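Local coordinates for neutral ceramidase (Pseudomonas aeruginosa, PDB 2ZWS), which hydrolyses the N-acyl linkage of ceramides to give sphingosine and free fatty acid, and also catalyses the reverse synthesis, as a zinc-dependent secreted enzyme, at residues 402-407 with 422-427; 418-423 with 477-482; 365-370 with 377-382. One frame throughout, in Å; residues are numbered along the deposited sequence. Where two conformers were deposited one is given.

Contact 1: 402-407 with 422-427; sequences QLELLG and RAVQAA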
ATOM      1  N   GLN A 402      17.308 -10.014  17.262  1.00 14.05           N
ATOM      2  CA  GLN A 402      18.487  -9.839  16.379  1.00 14.12           C
ATOM      3  C   GLN A 402      18.142  -9.226  15.022  1.00 14.17           C
ATOM      4  O   GLN A 402      18.997  -9.165  14.126  1.00 14.57           O
ATOM      5  CB  GLN A 402      19.209 -11.182  16.173  1.00 14.16           C
ATOM      6  CG  GLN A 402      18.441 -12.189  15.292  1.00 15.30           C
ATOM      7  CD  GLN A 402      17.583 -13.204  16.056  1.00 16.70           C
ATOM      8  OE1 GLN A 402      17.473 -14.365  15.627  1.00 19.51           O
ATOM      9  NE2 GLN A 402      16.941 -12.779  17.129  1.00 14.29           N
ATOM     10  N   LEU A 403      16.887  -8.803  14.861  1.00 14.73           N
ATOM     11  CA  LEU A 403      16.434  -8.150  13.622  0.60 13.95           C
ATOM     12  C   LEU A 403      16.388  -6.651  13.771  1.00 13.68           C
ATOM     13  O   LEU A 403      16.022  -6.141  14.824  1.00 14.62           O
ATOM     14  CB  LEU A 403      15.007  -8.559  13.277  0.60 14.00           C
ATOM     15  CG  LEU A 403      14.691 -10.037  13.264  0.60 13.27           C
ATOM     16  CD1 LEU A 403      13.230 -10.213  12.822  0.60 14.77           C
ATOM     17  CD2 LEU A 403      15.640 -10.785  12.344  0.60 11.80           C
ATOM     18  N   GLU A 404      16.749  -5.951  12.703  1.00 13.14           N
ATOM     19  CA  GLU A 404      16.433  -4.522  12.635  1.00 14.17           C
ATOM     20  C   GLU A 404      15.614  -4.279  11.400  1.00 13.72           C
ATOM     21  O   GLU A 404      15.920  -4.810  10.339  1.00 15.32           O
ATOM     22  CB  GLU A 404      17.672  -3.635  12.611  1.00 14.95           C
ATOM     23  CG  GLU A 404      18.214  -3.345  13.981  1.00 18.10           C
ATOM     24  CD  GLU A 404      19.432  -2.417  13.969  1.00 17.17           C
ATOM     25  OE1 GLU A 404      20.201  -2.401  12.967  1.00 20.27           O
ATOM     26  OE2 GLU A 404      19.625  -1.723  14.989  1.00 21.44           O
ATOM     27  N   LEU A 405      14.564  -3.483  11.569  1.00 12.99           N
ATOM     28  CA  LEU A 405      13.623  -3.192  10.507  1.00 13.90           C
ATOM     29  C   LEU A 405      13.697  -1.683  10.285  1.00 13.12           C
ATOM     30  O   LEU A 405      13.494  -0.893  11.204  1.00 14.22           O
ATOM     31  CB  LEU A 405      12.227  -3.631  10.958  1.00 13.03           C
ATOM     32  CG  LEU A 405      11.047  -3.256  10.066  1.00 14.51           C
ATOM     33  CD1 LEU A 405      11.173  -3.856   8.650  1.00 14.60           C
ATOM     34  CD2 LEU A 405       9.730  -3.657  10.705  1.00 15.26           C
ATOM     35  N   LEU A 406      14.035  -1.281   9.070  1.00 13.30           N
ATOM     36  CA  LEU A 406      14.134   0.134   8.741  1.00 13.92           C
ATOM     37  C   LEU A 406      12.913   0.583   7.977  1.00 13.17           C
ATOM     38  O   LEU A 406      12.465  -0.109   7.056  1.00 13.27           O
ATOM     39  CB  LEU A 406      15.342   0.401   7.848  1.00 13.78           C
ATOM     40  CG  LEU A 406      16.779   0.372   8.396  1.00 17.69           C
ATOM     41  CD1 LEU A 406      17.083  -0.732   9.362  1.00 19.26           C
ATOM     42  CD2 LEU A 406      17.787   0.339   7.218  1.00 17.14           C
ATOM     43  N   GLY A 407      12.373   1.746   8.359  1.00 12.83           N
ATOM     44  CA  GLY A 407      11.237   2.307   7.640  1.00 12.13           C
ATOM     45  C   GLY A 407      11.747   3.539   6.897  1.00 11.97           C
ATOM     46  O   GLY A 407      12.157   4.526   7.534  1.00 11.09           O
ATOM     47  N   ARG A 422      23.664  -2.879   4.058  1.00 17.52           N
ATOM     48  CA  ARG A 422      25.059  -3.261   4.344  0.60 18.17           C
ATOM     49  C   ARG A 422      25.677  -2.357   5.398  1.00 17.48           C
ATOM     50  O   ARG A 422      26.370  -2.818   6.307  1.00 18.08           O
ATOM     51  CB  ARG A 422      25.914  -3.175   3.082  0.60 18.62           C
ATOM     52  CG  ARG A 422      25.683  -4.289   2.090  0.60 19.69           C
ATOM     53  CD  ARG A 422      26.415  -4.025   0.786  0.60 22.10           C
ATOM     54  NE  ARG A 422      26.196  -5.145  -0.115  0.60 24.96           N
ATOM     55  CZ  ARG A 422      26.410  -5.129  -1.423  0.60 26.71           C
ATOM     56  NH1 ARG A 422      26.841  -4.028  -2.029  0.60 25.84           N
ATOM     57  NH2 ARG A 422      26.166  -6.226  -2.122  0.60 26.08           N
ATOM     58  N   ALA A 423      25.459  -1.052   5.230  1.00 16.94           N
ATOM     59  CA  ALA A 423      26.075  -0.061   6.115  1.00 16.85           C
ATOM     60  C   ALA A 423      25.506  -0.189   7.530  1.00 16.36           C
ATOM     61  O   ALA A 423      26.241  -0.129   8.520  1.00 16.40           O
ATOM     62  CB  ALA A 423      25.863   1.320   5.570  1.00 17.10           C
ATOM     63  N   VAL A 424      24.188  -0.377   7.622  1.00 16.01           N
ATOM     64  CA  VAL A 424      23.525  -0.565   8.904  1.00 15.76           C
ATOM     65  C   VAL A 424      23.926  -1.888   9.566  1.00 16.66           C
ATOM     66  O   VAL A 424      24.224  -1.909  10.772  1.00 17.89           O
ATOM     67  CB  VAL A 424      21.999  -0.437   8.763  1.00 14.32           C
ATOM     68  CG1 VAL A 424      21.254  -0.965  10.033  1.00 14.41           C
ATOM     69  CG2 VAL A 424      21.627   1.011   8.444  1.00 14.42           C
ATOM     70  N   GLN A 425      23.967  -2.977   8.799  1.00 16.96           N
ATOM     71  CA  GLN A 425      24.427  -4.247   9.364  1.00 17.28           C
ATOM     72  C   GLN A 425      25.863  -4.125   9.913  1.00 17.36           C
ATOM     73  O   GLN A 425      26.163  -4.661  10.986  1.00 17.79           O
ATOM     74  CB  GLN A 425      24.302  -5.398   8.345  1.00 17.97           C
ATOM     75  CG  GLN A 425      24.816  -6.762   8.873  1.00 19.10           C
ATOM     76  CD  GLN A 425      24.057  -7.259  10.082  1.00 21.50           C
ATOM     77  OE1 GLN A 425      22.909  -7.702   9.984  1.00 23.34           O
ATOM     78  NE2 GLN A 425      24.697  -7.194  11.232  1.00 22.69           N
ATOM     79  N   ALA A 426      26.736  -3.420   9.199  1.00 17.48           N
ATOM     80  CA  ALA A 426      28.116  -3.229   9.697  1.00 18.37           C
ATOM     81  C   ALA A 426      28.117  -2.461  11.021  1.00 18.79           C
ATOM     82  O   ALA A 426      28.820  -2.843  11.954  1.00 20.35           O
ATOM     83  CB  ALA A 426      29.004  -2.547   8.629  1.00 18.88           C
ATOM     84  N   ALA A 427      27.311  -1.407  11.114  1.00 18.52           N
ATOM     85  CA  ALA A 427      27.228  -0.598  12.322  1.00 19.18           C
ATOM     86  C   ALA A 427      26.561  -1.342  13.477  1.00 19.44           C
ATOM     87  O   ALA A 427      26.891  -1.115  14.643  1.00 20.75           O
ATOM     88  CB  ALA A 427      26.508   0.719  12.041  1.00 18.94           C
TER

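Contact 2: 418-423 with 477-482; sequences VRIRRA and QLFVDM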
ATOM      1  N   VAL A 418      20.196  -1.813  -0.825  1.00 15.49           N
ATOM      2  CA  VAL A 418      21.246  -2.760  -0.431  1.00 15.66           C
ATOM      3  C   VAL A 418      22.438  -2.052   0.232  1.00 14.94           C
ATOM      4  O   VAL A 418      22.958  -2.522   1.233  1.00 16.05           O
ATOM      5  CB  VAL A 418      21.718  -3.655  -1.612  1.00 16.26           C
ATOM      6  CG1 VAL A 418      22.960  -4.461  -1.211  1.00 16.96           C
ATOM      7  CG2 VAL A 418      20.596  -4.588  -2.023  1.00 16.76           C
ATOM      8  N   ARG A 419      22.869  -0.928  -0.326  1.00 14.77           N
ATOM      9  CA  ARG A 419      23.996  -0.198   0.285  1.00 14.87           C
ATOM     10  C   ARG A 419      23.672   0.249   1.728  1.00 15.07           C
ATOM     11  O   ARG A 419      24.524   0.193   2.629  1.00 16.06           O
ATOM     12  CB  ARG A 419      24.395   1.002  -0.565  1.00 16.32           C
ATOM     13  CG  ARG A 419      25.268   0.604  -1.757  1.00 16.32           C
ATOM     14  CD  ARG A 419      25.689   1.855  -2.473  1.00 19.31           C
ATOM     15  NE  ARG A 419      26.144   1.571  -3.826  1.00 21.88           N
ATOM     16  CZ  ARG A 419      26.435   2.525  -4.699  1.00 23.80           C
ATOM     17  NH1 ARG A 419      26.841   2.203  -5.932  1.00 26.07           N
ATOM     18  NH2 ARG A 419      26.326   3.798  -4.332  1.00 24.09           N
ATOM     19  N   ILE A 420      22.433   0.673   1.946  1.00 15.63           N
ATOM     20  CA  ILE A 420      22.029   1.111   3.284  1.00 14.67           C
ATOM     21  C   ILE A 420      21.961  -0.084   4.234  1.00 15.04           C
ATOM     22  O   ILE A 420      22.481  -0.032   5.337  1.00 14.75           O
ATOM     23  CB  ILE A 420      20.708   1.882   3.250  1.00 14.74           C
ATOM     24  CG1 ILE A 420      20.903   3.174   2.439  1.00 14.14           C
ATOM     25  CG2 ILE A 420      20.255   2.206   4.671  1.00 15.53           C
ATOM     26  CD1 ILE A 420      19.631   3.978   2.192  1.00 13.62           C
ATOM     27  N   ARG A 421      21.376  -1.181   3.766  1.00 15.46           N
ATOM     28  CA  ARG A 421      21.321  -2.414   4.531  0.50 16.41           C
ATOM     29  C   ARG A 421      22.714  -2.854   4.991  1.00 17.12           C
ATOM     30  O   ARG A 421      22.919  -3.156   6.170  1.00 18.37           O
ATOM     31  CB  ARG A 421      20.704  -3.498   3.665  0.50 15.85           C
ATOM     32  CG  ARG A 421      19.690  -4.345   4.373  0.50 16.39           C
ATOM     33  CD  ARG A 421      19.397  -5.545   3.512  0.50 14.47           C
ATOM     34  NE  ARG A 421      18.836  -5.176   2.220  0.50 13.59           N
ATOM     35  CZ  ARG A 421      18.716  -6.008   1.178  0.50 12.12           C
ATOM     36  NH1 ARG A 421      19.151  -7.270   1.241  0.50 10.18           N
ATOM     37  NH2 ARG A 421      18.142  -5.571   0.060  0.50 13.17           N
ATOM     38  N   ARG A 422      23.664  -2.879   4.058  1.00 17.52           N
ATOM     39  CA  ARG A 422      25.059  -3.261   4.344  0.60 18.17           C
ATOM     40  C   ARG A 422      25.677  -2.357   5.398  1.00 17.48           C
ATOM     41  O   ARG A 422      26.370  -2.818   6.307  1.00 18.08           O
ATOM     42  CB  ARG A 422      25.914  -3.175   3.082  0.60 18.62           C
ATOM     43  CG  ARG A 422      25.683  -4.289   2.090  0.60 19.69           C
ATOM     44  CD  ARG A 422      26.415  -4.025   0.786  0.60 22.10           C
ATOM     45  NE  ARG A 422      26.196  -5.145  -0.115  0.60 24.96           N
ATOM     46  CZ  ARG A 422      26.410  -5.129  -1.423  0.60 26.71           C
ATOM     47  NH1 ARG A 422      26.841  -4.028  -2.029  0.60 25.84           N
ATOM     48  NH2 ARG A 422      26.166  -6.226  -2.122  0.60 26.08           N
ATOM     49  N   ALA A 423      25.459  -1.052   5.230  1.00 16.94           N
ATOM     50  CA  ALA A 423      26.075  -0.061   6.115  1.00 16.85           C
ATOM     51  C   ALA A 423      25.506  -0.189   7.530  1.00 16.36           C
ATOM     52  O   ALA A 423      26.241  -0.129   8.520  1.00 16.40           O
ATOM     53  CB  ALA A 423      25.863   1.320   5.570  1.00 17.10           C
ATOM     54  N   GLN A 477      23.631   7.950   5.477  1.00 15.01           N
ATOM     55  CA  GLN A 477      24.143   8.631   6.670  1.00 14.41           C
ATOM     56  C   GLN A 477      23.112   8.638   7.795  1.00 14.18           C
ATOM     57  O   GLN A 477      23.441   8.348   8.943  1.00 14.72           O
ATOM     58  CB  GLN A 477      24.473  10.070   6.332  1.00 15.78           C
ATOM     59  CG  GLN A 477      24.872  10.911   7.527  1.00 17.32           C
ATOM     60  CD  GLN A 477      25.301  12.276   7.095  1.00 20.19           C
ATOM     61  OE1 GLN A 477      24.598  13.267   7.325  1.00 24.53           O
ATOM     62  NE2 GLN A 477      26.427  12.338   6.414  1.00 19.69           N
ATOM     63  N   LEU A 478      21.870   8.979   7.442  1.00 13.54           N
ATOM     64  CA  LEU A 478      20.799   9.078   8.436  1.00 13.57           C
ATOM     65  C   LEU A 478      20.537   7.737   9.124  1.00 13.71           C
ATOM     66  O   LEU A 478      20.394   7.669  10.364  1.00 14.28           O
ATOM     67  CB  LEU A 478      19.530   9.616   7.785  1.00 13.86           C
ATOM     68  CG  LEU A 478      19.616  11.074   7.319  1.00 15.41           C
ATOM     69  CD1 LEU A 478      18.396  11.448   6.496  1.00 14.49           C
ATOM     70  CD2 LEU A 478      19.811  12.046   8.459  1.00 15.88           C
ATOM     71  N   PHE A 479      20.437   6.679   8.325  1.00 12.92           N
ATOM     72  CA  PHE A 479      20.240   5.345   8.887  1.00 13.24           C
ATOM     73  C   PHE A 479      21.443   4.824   9.663  1.00 13.37           C
ATOM     74  O   PHE A 479      21.281   4.148  10.688  1.00 14.18           O
ATOM     75  CB  PHE A 479      19.778   4.368   7.803  1.00 12.69           C
ATOM     76  CG  PHE A 479      18.308   4.473   7.490  1.00 11.14           C
ATOM     77  CD1 PHE A 479      17.366   4.056   8.435  1.00 12.51           C
ATOM     78  CD2 PHE A 479      17.848   4.983   6.268  1.00 12.32           C
ATOM     79  CE1 PHE A 479      15.994   4.144   8.183  1.00 12.53           C
ATOM     80  CE2 PHE A 479      16.433   5.054   6.018  1.00 10.58           C
ATOM     81  CZ  PHE A 479      15.525   4.634   6.997  1.00 12.69           C
ATOM     82  N   VAL A 480      22.660   5.086   9.178  1.00 13.38           N
ATOM     83  CA  VAL A 480      23.835   4.636   9.938  1.00 15.22           C
ATOM     84  C   VAL A 480      23.901   5.356  11.284  1.00 14.98           C
ATOM     85  O   VAL A 480      24.111   4.708  12.337  1.00 16.31           O
ATOM     86  CB  VAL A 480      25.136   4.812   9.128  1.00 15.95           C
ATOM     87  CG1 VAL A 480      26.373   4.715  10.048  1.00 17.34           C
ATOM     88  CG2 VAL A 480      25.174   3.739   8.060  1.00 16.34           C
ATOM     89  N   ASP A 481      23.673   6.668  11.271  1.00 16.07           N
ATOM     90  CA  ASP A 481      23.716   7.434  12.517  1.00 16.32           C
ATOM     91  C   ASP A 481      22.660   6.913  13.515  1.00 15.67           C
ATOM     92  O   ASP A 481      22.930   6.786  14.718  1.00 15.67           O
ATOM     93  CB  ASP A 481      23.579   8.943  12.250  1.00 17.32           C
ATOM     94  CG  ASP A 481      24.840   9.556  11.605  1.00 18.54           C
ATOM     95  OD1 ASP A 481      25.863   8.843  11.473  1.00 21.57           O
ATOM     96  OD2 ASP A 481      24.806  10.759  11.243  1.00 20.83           O
ATOM     97  N   MET A 482      21.474   6.559  13.004  1.00 14.71           N
ATOM     98  CA  MET A 482      20.410   6.024  13.860  1.00 14.79           C
ATOM     99  C   MET A 482      20.815   4.663  14.419  1.00 14.94           C
ATOM    100  O   MET A 482      20.598   4.388  15.593  1.00 15.65           O
ATOM    101  CB  MET A 482      19.097   5.922  13.084  1.00 14.28           C
ATOM    102  CG  MET A 482      17.955   5.410  13.968  1.00 15.51           C
ATOM    103  SD  MET A 482      16.362   5.716  13.167  1.00 15.11           S
ATOM    104  CE  MET A 482      16.187   7.488  13.448  1.00 14.36           C
TER

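Contact 3: 365-370 with 377-382; sequences QELVQC and LADTGN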
ATOM      1  N   GLN A 365      20.158  29.234 -10.401  1.00 35.53           N
ATOM      2  CA  GLN A 365      21.414  28.645 -10.884  1.00 36.68           C
ATOM      3  C   GLN A 365      22.012  27.642  -9.908  1.00 34.72           C
ATOM      4  O   GLN A 365      22.586  26.625 -10.316  1.00 34.55           O
ATOM      5  CB  GLN A 365      22.448  29.746 -11.188  1.00 35.99           C
ATOM      6  CG  GLN A 365      23.734  29.215 -11.833  1.00 38.57           C
ATOM      7  CD  GLN A 365      24.947  30.114 -11.627  1.00 36.55           C
ATOM      8  OE1 GLN A 365      26.029  29.832 -12.152  1.00 43.55           O
ATOM      9  NE2 GLN A 365      24.780  31.194 -10.863  1.00 42.04           N
ATOM     10  N   GLU A 366      21.886  27.939  -8.620  1.00 33.66           N
ATOM     11  CA  GLU A 366      22.433  27.081  -7.576  1.00 32.76           C
ATOM     12  C   GLU A 366      21.745  25.721  -7.649  1.00 31.08           C
ATOM     13  O   GLU A 366      22.388  24.680  -7.527  1.00 30.62           O
ATOM     14  CB  GLU A 366      22.254  27.720  -6.190  1.00 33.81           C
ATOM     15  CG  GLU A 366      22.622  29.219  -6.122  1.00 38.03           C
ATOM     16  CD  GLU A 366      21.428  30.156  -6.360  1.00 33.98           C
ATOM     17  OE1 GLU A 366      20.709  30.480  -5.383  1.00 46.47           O
ATOM     18  OE2 GLU A 366      21.213  30.588  -7.518  1.00 44.88           O
ATOM     19  N   LEU A 367      20.438  25.744  -7.892  1.00 28.98           N
ATOM     20  CA  LEU A 367      19.666  24.507  -8.020  1.00 27.76           C
ATOM     21  C   LEU A 367      20.055  23.715  -9.274  1.00 27.17           C
ATOM     22  O   LEU A 367      20.303  22.517  -9.196  1.00 26.81           O
ATOM     23  CB  LEU A 367      18.154  24.800  -8.006  1.00 27.41           C
ATOM     24  CG  LEU A 367      17.261  23.554  -8.131  1.00 26.86           C
ATOM     25  CD1 LEU A 367      17.373  22.679  -6.883  1.00 25.51           C
ATOM     26  CD2 LEU A 367      15.831  23.940  -8.381  1.00 24.62           C
ATOM     27  N   VAL A 368      20.122  24.396 -10.422  1.00 26.46           N
ATOM     28  CA  VAL A 368      20.541  23.761 -11.670  1.00 26.21           C
ATOM     29  C   VAL A 368      21.889  23.071 -11.461  1.00 26.35           C
ATOM     30  O   VAL A 368      22.084  21.925 -11.875  1.00 25.42           O
ATOM     31  CB  VAL A 368      20.635  24.795 -12.849  1.00 26.05           C
ATOM     32  CG1 VAL A 368      21.172  24.133 -14.122  1.00 26.21           C
ATOM     33  CG2 VAL A 368      19.269  25.436 -13.125  1.00 26.17           C
ATOM     34  N   GLN A 369      22.811  23.776 -10.811  1.00 26.72           N
ATOM     35  CA  GLN A 369      24.148  23.246 -10.614  1.00 27.96           C
ATOM     36  C   GLN A 369      24.182  22.060  -9.668  1.00 27.25           C
ATOM     37  O   GLN A 369      24.808  21.052  -9.988  1.00 27.34           O
ATOM     38  CB  GLN A 369      25.135  24.329 -10.183  1.00 28.93           C
ATOM     39  CG  GLN A 369      25.498  25.279 -11.317  1.00 34.72           C
ATOM     40  CD  GLN A 369      25.802  24.559 -12.635  1.00 29.59           C
ATOM     41  OE1 GLN A 369      25.077  24.716 -13.629  1.00 42.54           O
ATOM     42  NE2 GLN A 369      26.873  23.765 -12.649  1.00 41.74           N
ATOM     43  N   CYS A 370      23.520  22.162  -8.518  1.00 26.75           N
ATOM     44  CA  CYS A 370      23.753  21.021  -7.656  0.63 26.99           C
ATOM     45  C   CYS A 370      22.834  19.797  -7.989  1.00 25.58           C
ATOM     46  O   CYS A 370      23.231  18.704  -7.614  1.00 25.35           O
ATOM     47  CB  CYS A 370      23.982  21.379  -6.141  0.63 28.10           C
ATOM     48  SG  CYS A 370      25.471  22.347  -5.671  0.63 33.25           S
ATOM     49  N   LEU A 377      12.634  19.558 -14.953  1.00 24.64           N
ATOM     50  CA  LEU A 377      11.322  19.775 -15.532  1.00 24.66           C
ATOM     51  C   LEU A 377      10.461  20.649 -14.620  1.00 24.21           C
ATOM     52  O   LEU A 377       9.761  21.566 -15.086  1.00 24.32           O
ATOM     53  CB  LEU A 377      10.627  18.433 -15.785  1.00 25.00           C
ATOM     54  CG  LEU A 377       9.175  18.469 -16.285  1.00 25.66           C
ATOM     55  CD1 LEU A 377       9.077  19.084 -17.680  1.00 26.67           C
ATOM     56  CD2 LEU A 377       8.584  17.074 -16.276  1.00 25.87           C
ATOM     57  N   ALA A 378      10.501  20.349 -13.323  1.00 23.19           N
ATOM     58  CA  ALA A 378       9.720  21.099 -12.337  1.00 22.77           C
ATOM     59  C   ALA A 378      10.531  21.314 -11.076  1.00 22.22           C
ATOM     60  O   ALA A 378      11.068  20.367 -10.506  1.00 22.24           O
ATOM     61  CB  ALA A 378       8.399  20.386 -12.019  1.00 22.97           C
ATOM     62  N   ASP A 379      10.620  22.573 -10.657  1.00 21.95           N
ATOM     63  CA  ASP A 379      11.295  22.947  -9.423  1.00 21.38           C
ATOM     64  C   ASP A 379      10.239  22.923  -8.320  1.00 20.99           C
ATOM     65  O   ASP A 379       9.613  23.936  -8.030  1.00 21.32           O
ATOM     66  CB  ASP A 379      11.912  24.352  -9.564  1.00 22.42           C
ATOM     67  CG  ASP A 379      12.524  24.870  -8.259  1.00 24.40           C
ATOM     68  OD1 ASP A 379      12.374  24.202  -7.211  1.00 26.08           O
ATOM     69  OD2 ASP A 379      13.148  25.974  -8.276  1.00 27.70           O
ATOM     70  N   THR A 380      10.053  21.752  -7.725  1.00 19.46           N
ATOM     71  CA  THR A 380       8.940  21.536  -6.762  1.00 18.78           C
ATOM     72  C   THR A 380       9.233  22.154  -5.391  1.00 18.22           C
ATOM     73  O   THR A 380       8.324  22.612  -4.688  1.00 18.76           O
ATOM     74  CB  THR A 380       8.609  20.018  -6.613  1.00 19.28           C
ATOM     75  OG1 THR A 380       9.797  19.316  -6.241  1.00 18.80           O
ATOM     76  CG2 THR A 380       8.084  19.455  -7.923  1.00 19.26           C
ATOM     77  N   GLY A 381      10.507  22.183  -5.012  1.00 18.22           N
ATOM     78  CA  GLY A 381      10.932  22.688  -3.716  1.00 17.61           C
ATOM     79  C   GLY A 381      10.717  24.171  -3.498  1.00 18.66           C
ATOM     80  O   GLY A 381      10.503  24.612  -2.365  1.00 18.05           O
ATOM     81  N   ASN A 382      10.789  24.947  -4.584  1.00 19.04           N
ATOM     82  CA  ASN A 382      10.680  26.406  -4.478  1.00 19.25           C
ATOM     83  C   ASN A 382       9.285  26.954  -4.722  1.00 19.59           C
ATOM     84  O   ASN A 382       9.098  28.175  -4.755  1.00 19.34           O
ATOM     85  CB  ASN A 382      11.688  27.100  -5.434  1.00 19.64           C
ATOM     86  CG  ASN A 382      13.133  26.962  -4.971  1.00 22.52           C
ATOM     87  OD1 ASN A 382      14.032  26.675  -5.769  1.00 25.36           O
ATOM     88  ND2 ASN A 382      13.366  27.163  -3.686  1.00 22.91           N
TER

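Contact 1: 402-407 with 422-427
V424 faces strand 403-407 with both of its methyls, CG1 turned to E404 and CG2 to L406. This is the strand-to-helix packing of a beta-alpha-beta crossover: helix 414-428 connects strand 403-407 with its parallel neighbour 435-439 and packs against the sheet. V424 CG1 lies 3.4 Å from E404 OE1, a contact of a methyl with a carboxylate oxygen and not a polar bond. V424 CG2 meets L406 CD2 at 4.1 Å, ordinary apolar contact between side chains that run past each other in opposite directions. The fork of V424 serves both partners because its CG1 is anti to the backbone N (chi1 166°), which leaves CG2 beside that N and pointing along the strand to L406.

E404 reaches the helix because its chain is extended past CG (chi2 -178°). All three touching residues are buried, and the pair of segments hides 114 Å² between them. A carboxylate in such a place needs a partner: E404 OE1 is hydrogen-bonded to S428 OG, and the same hydroxyl is hydrogen-bonded to V424 O, so the last turn of the helix positions the acid. M397 of strand 392-400 touches E404, L406 and V424 alike. Along the helix, the turn that carries V424 is closed by A427 N, 3.1 Å from A423 O.

Contact 2: 418-423 with 477-482
R421 NH2 is gripped by two groups, a salt bridge to D179 OD2 and a hydrogen bond to N245 OD1, while its helix neighbours I420 and A423 meet F479 and V480 of the facing helix. The contact is a packing of two helices, 414-428 against 471-488. No hydrogen bond joins 418-423 to 477-482, although further along R487 NH1 of the second helix is bonded to A427 O of the first. The tightest touch is A423 CB to V480 CG2, 3.5 Å, CG2 being the branch of V480 that faces A423. A423 has no side chain beyond CB, consistent with the CA atoms of A423 and V480 lying 6.5 Å apart.

One turn back, I420 CG2 rests at the root of the F479 side chain: it is 3.8 Å from F479 CB and 4.0 Å from F479 CD2. It approaches the ring obliquely, and the two side chains cross at a slant. The F479 side chain also touches I395 and M397 of strand 392-400, so one aromatic residue joins the helix pair to the sheet.

Charges sit around this seam and not within it. R419 forms salt bridges with E453 and D170, and D481 does so with R310. Between the two segments the contact, burying 157 Å², is apolar, so it probably rests on close packing, with I420 and F479 on its buried side.

Contact 3: 365-370 with 377-382
L367 projects from the short helix 365-370 onto D379, at the start of an Asx motif that turns the chain from D379 to N382. Followed outward, L367 CB is still 5.1 Å from the nearest carboxylate oxygen, D379 OD2. The next atom, L367 CG, approaches D379 OD2 only to 4.8 Å. With CG anti to the backbone N (chi1 -180°), the branch is directed across to the turn, and it is CD2 that makes the contact. This methyl, L367 CD2, is 3.4 Å from D379 CG and equally near to D379 OD2, with D379 OD1 at 3.7 Å. Such similar distances to three atoms of one flat group place the methyl over the face of the carboxylate. The amide end of N382 borders the same methyl more loosely, and T323 also touches L367.

D379 is held from its other face. N382 N donates to D379 OD1 at 3.2 Å, with an N-H...O angle of 145°, and it meets the oxygen from 44° out of the carboxylate plane. The acid is thus packed by a methyl on one side and tied to its own turn on the other, which would help fix its rotation.

Just before the turn, L377 and A378 both face I326 in a classic beta bulge of the small sheet formed by 326-327 and 376-378. The helix is probably tied nearby too, by a disulfide from C370 to C322. Within the helix, the turn carrying L367 is closed by Q369 N, which bonds to Q365 O at 2.9 Å.

Contacts 1 and 2 form one continuous core, their centres 7 Å apart and both built on helix 414-428. F479 and L406 join them: L406 CG lies 3.7 Å from F479 CD1, while L406 CD2 is 4.0 Å from I420 CG2. G407 O comes within 3.4 Å of F479 CZ. The core lies away from the zinc site; its approach is I420 of contact 2, whose side chain is about 12 Å from that of the zinc ligand E411. A bound palmitic acid lies about 12 Å from the E404 side chain. Contact 3 is separate, its centre 33 Å from that of contact 1 and 27 Å from that of contact 2, with nearest atoms about 20 and 16 Å away.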